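Z-ring associated protein G (Haemophilus ducreyi, PDB 6UN9) is probably involved in cell division, envelope biogenesis and cell shape, its tetrameric coiled coil likely linking the Z-ring to the septal peptidoglycan-synthesizing complexes. Local coordinates at residues Q66-L71 and S75-F80. The protein carries 2 engineered substitutions. Sequence-based numbering, arbitrary orientation.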
ATOM      1  N   GLN A  66      -2.615  15.905 -10.891  1.00100.27           N
ATOM      2  CA  GLN A  66      -2.607  17.331 -11.176  1.00 84.60           C
ATOM      3  C   GLN A  66      -1.190  17.861 -11.375  1.00 89.38           C
ATOM      4  O   GLN A  66      -0.910  18.448 -12.423  1.00113.11           O
ATOM      5  CB  GLN A  66      -3.362  18.104 -10.082  1.00 88.02           C
ATOM      6  CG  GLN A  66      -3.092  17.676  -8.645  1.00 95.47           C
ATOM      7  CD  GLN A  66      -4.362  17.657  -7.768  1.00 99.17           C
ATOM      8  OE1 GLN A  66      -5.486  17.731  -8.273  1.00103.79           O
ATOM      9  NE2 GLN A  66      -4.177  17.541  -6.449  1.00 89.98           N
ATOM     10  N   ASN A  67      -0.271  17.628 -10.426  1.00 74.94           N
ATOM     11  CA  ASN A  67       1.109  18.105 -10.594  1.00 74.05           C
ATOM     12  C   ASN A  67       1.788  17.610 -11.870  1.00 85.35           C
ATOM     13  O   ASN A  67       2.883  18.087 -12.190  1.00 86.66           O
ATOM     14  CB  ASN A  67       1.993  17.723  -9.416  1.00 72.78           C
ATOM     15  CG  ASN A  67       1.816  18.644  -8.239  1.00 73.95           C
ATOM     16  OD1 ASN A  67       2.764  18.920  -7.496  1.00 74.95           O
ATOM     17  ND2 ASN A  67       0.597  19.142  -8.060  1.00 74.29           N
ATOM     18  N   SER A  68       1.196  16.678 -12.608  1.00 88.35           N
ATOM     19  CA  SER A  68       1.796  16.350 -13.893  1.00 85.34           C
ATOM     20  C   SER A  68       1.165  17.156 -15.022  1.00111.52           C
ATOM     21  O   SER A  68       1.864  17.615 -15.935  1.00118.70           O
ATOM     22  CB  SER A  68       1.675  14.856 -14.176  1.00 73.86           C
ATOM     23  OG  SER A  68       2.277  14.527 -15.412  1.00 73.97           O
ATOM     24  N   GLU A  69      -0.147  17.348 -14.976  1.00111.81           N
ATOM     25  CA  GLU A  69      -0.779  18.239 -15.935  1.00115.69           C
ATOM     26  C   GLU A  69      -0.626  19.705 -15.548  1.00106.26           C
ATOM     27  O   GLU A  69      -1.075  20.575 -16.300  1.00 92.12           O
ATOM     28  CB  GLU A  69      -2.261  17.884 -16.097  1.00121.31           C
ATOM     29  CG  GLU A  69      -2.686  17.638 -17.546  1.00133.27           C
ATOM     30  CD  GLU A  69      -3.570  18.747 -18.114  1.00150.84           C
ATOM     31  OE1 GLU A  69      -3.321  19.943 -17.826  1.00153.94           O
ATOM     32  OE2 GLU A  69      -4.525  18.418 -18.854  1.00154.46           O
ATOM     33  N   GLN A  70       0.004  20.005 -14.411  1.00 99.60           N
ATOM     34  CA  GLN A  70       0.168  21.386 -13.985  1.00102.00           C
ATOM     35  C   GLN A  70       1.610  21.862 -13.965  1.00 98.20           C
ATOM     36  O   GLN A  70       1.838  23.045 -13.701  1.00107.61           O
ATOM     37  CB  GLN A  70      -0.444  21.605 -12.594  1.00100.24           C
ATOM     38  CG  GLN A  70      -1.959  21.599 -12.602  1.00113.60           C
ATOM     39  CD  GLN A  70      -2.558  22.583 -11.619  1.00121.23           C
ATOM     40  OE1 GLN A  70      -1.898  23.026 -10.681  1.00122.65           O
ATOM     41  NE2 GLN A  70      -3.820  22.936 -11.836  1.00123.03           N
ATOM     42  N   LEU A  71       2.585  20.990 -14.206  1.00 81.44           N
ATOM     43  CA  LEU A  71       3.967  21.422 -14.360  1.00 74.73           C
ATOM     44  C   LEU A  71       4.503  21.118 -15.746  1.00 74.76           C
ATOM     45  O   LEU A  71       5.645  21.479 -16.050  1.00 89.48           O
ATOM     46  CB  LEU A  71       4.869  20.786 -13.289  1.00 73.28           C
ATOM     47  CG  LEU A  71       4.891  21.405 -11.878  1.00 73.09           C
ATOM     48  CD1 LEU A  71       3.519  21.462 -11.288  1.00 74.02           C
ATOM     49  CD2 LEU A  71       5.812  20.673 -10.928  1.00 71.79           C
ATOM     50  N   SER A  75       3.275  19.688 -22.562  1.00128.61           N
ATOM     51  CA  SER A  75       3.584  18.265 -22.645  1.00118.77           C
ATOM     52  C   SER A  75       2.312  17.415 -22.682  1.00111.71           C
ATOM     53  O   SER A  75       1.214  17.860 -22.336  1.00113.18           O
ATOM     54  CB  SER A  75       4.452  17.824 -21.463  1.00105.61           C
ATOM     55  OG  SER A  75       5.771  18.326 -21.555  1.00100.52           O
ATOM     56  N   ASN A  76       2.482  16.175 -23.117  1.00 99.97           N
ATOM     57  CA  ASN A  76       1.400  15.207 -23.180  1.00120.79           C
ATOM     58  C   ASN A  76       1.252  14.478 -21.841  1.00131.71           C
ATOM     59  O   ASN A  76       2.103  14.562 -20.946  1.00110.24           O
ATOM     60  CB  ASN A  76       1.650  14.217 -24.320  1.00127.74           C
ATOM     61  CG  ASN A  76       2.847  14.610 -25.181  1.00132.34           C
ATOM     62  OD1 ASN A  76       3.834  15.159 -24.677  1.00130.70           O
ATOM     63  ND2 ASN A  76       2.765  14.335 -26.484  1.00132.15           N
ATOM     64  N   GLN A  77       0.147  13.758 -21.706  1.00144.15           N
ATOM     65  CA  GLN A  77      -0.194  13.116 -20.451  1.00160.62           C
ATOM     66  C   GLN A  77      -0.388  11.628 -20.676  1.00162.98           C
ATOM     67  O   GLN A  77      -1.012  11.209 -21.659  1.00163.97           O
ATOM     68  CB  GLN A  77      -1.457  13.725 -19.837  1.00170.13           C
ATOM     69  CG  GLN A  77      -1.375  13.853 -18.334  1.00171.36           C
ATOM     70  CD  GLN A  77      -0.004  14.322 -17.890  1.00172.87           C
ATOM     71  OE1 GLN A  77       0.755  13.564 -17.290  1.00168.70           O
ATOM     72  NE2 GLN A  77       0.329  15.575 -18.202  1.00172.98           N
ATOM     73  N   VAL A  78       0.145  10.833 -19.754  1.00155.49           N
ATOM     74  CA  VAL A  78       0.007   9.379 -19.801  1.00147.41           C
ATOM     75  C   VAL A  78      -1.110   9.027 -18.823  1.00145.82           C
ATOM     76  O   VAL A  78      -0.889   8.878 -17.623  1.00150.36           O
ATOM     77  CB  VAL A  78       1.322   8.664 -19.486  1.00133.61           C
ATOM     78  CG1 VAL A  78       2.117   8.438 -20.764  1.00130.63           C
ATOM     79  CG2 VAL A  78       2.142   9.483 -18.489  1.00123.16           C
ATOM     80  N   GLU A  79      -2.340   8.930 -19.347  1.00140.09           N
ATOM     81  CA  GLU A  79      -3.510   8.433 -18.621  1.00132.03           C
ATOM     82  C   GLU A  79      -3.975   9.333 -17.471  1.00119.85           C
ATOM     83  O   GLU A  79      -5.185   9.431 -17.227  1.00114.98           O
ATOM     84  CB  GLU A  79      -3.222   7.012 -18.112  1.00142.52           C
ATOM     85  CG  GLU A  79      -3.487   6.763 -16.624  1.00148.35           C
ATOM     86  CD  GLU A  79      -2.243   6.917 -15.761  1.00146.27           C
ATOM     87  OE1 GLU A  79      -2.348   7.524 -14.674  1.00142.57           O
ATOM     88  OE2 GLU A  79      -1.162   6.430 -16.166  1.00146.23           O
ATOM     89  N   PHE A  80      -3.036   9.989 -16.771  1.00116.34           N
ATOM     90  CA  PHE A  80      -3.293  10.709 -15.502  1.00106.07           C
ATOM     91  C   PHE A  80      -4.576  11.568 -15.505  1.00108.57           C
ATOM     92  O   PHE A  80      -4.949  12.168 -16.523  1.00118.81           O
ATOM     93  CB  PHE A  80      -2.091  11.607 -15.142  1.00 92.64           C
ATOM     94  CG  PHE A  80      -1.009  10.935 -14.307  1.00 75.51           C
ATOM     95  CD1 PHE A  80      -1.314  10.261 -13.136  1.00 88.37           C
ATOM     96  CD2 PHE A  80       0.328  11.011 -14.689  1.00 74.16           C
ATOM     97  CE1 PHE A  80      -0.300   9.664 -12.362  1.00 79.50           C
ATOM     98  CE2 PHE A  80       1.341  10.422 -13.928  1.00 72.80           C
ATOM     99  CZ  PHE A  80       1.026   9.748 -12.759  1.00 72.21           C
TER
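With OG of Ser68 trans to the backbone N (chi1 -179°) and the chain of Gln77 bent at its second torsion (chi2 41°), the hydroxyl of a short side chain and the amide of a longer one meet near the C-terminal end of helix 42-69, where the following loop folds back along it. Ser68 OG donates to Gln77 OE1 at 2.6 Å, meeting the oxygen at a C=O...donor angle of 119° but tilted from the carbonyl plane. The other end of the same amide turns to the helix backbone, where Gln77 NE2 makes a weak hydrogen bond to Ser68 O at 3.4 Å. One side chain thus uses both its acceptor and its donor on a single residue, which probably restrains the rotation of the amide, mainly through the hydroxyl bond. The Glu69 side chain crosses that of Gln77 at a slant, its CG 3.7 Å from Gln77 NE2, a contact of its methylene rather than its carboxylate. Phe80 adds its CD2, 4.1 Å from Ser68 OG, and both Ser68 and Phe80 pack on Phe43 of a second subunit. The example illustrates how a side-chain amide can tether a returning loop near a helix C-terminus, here in the tetrameric, alpha-helical coiled-coil assembly of the ZapG family.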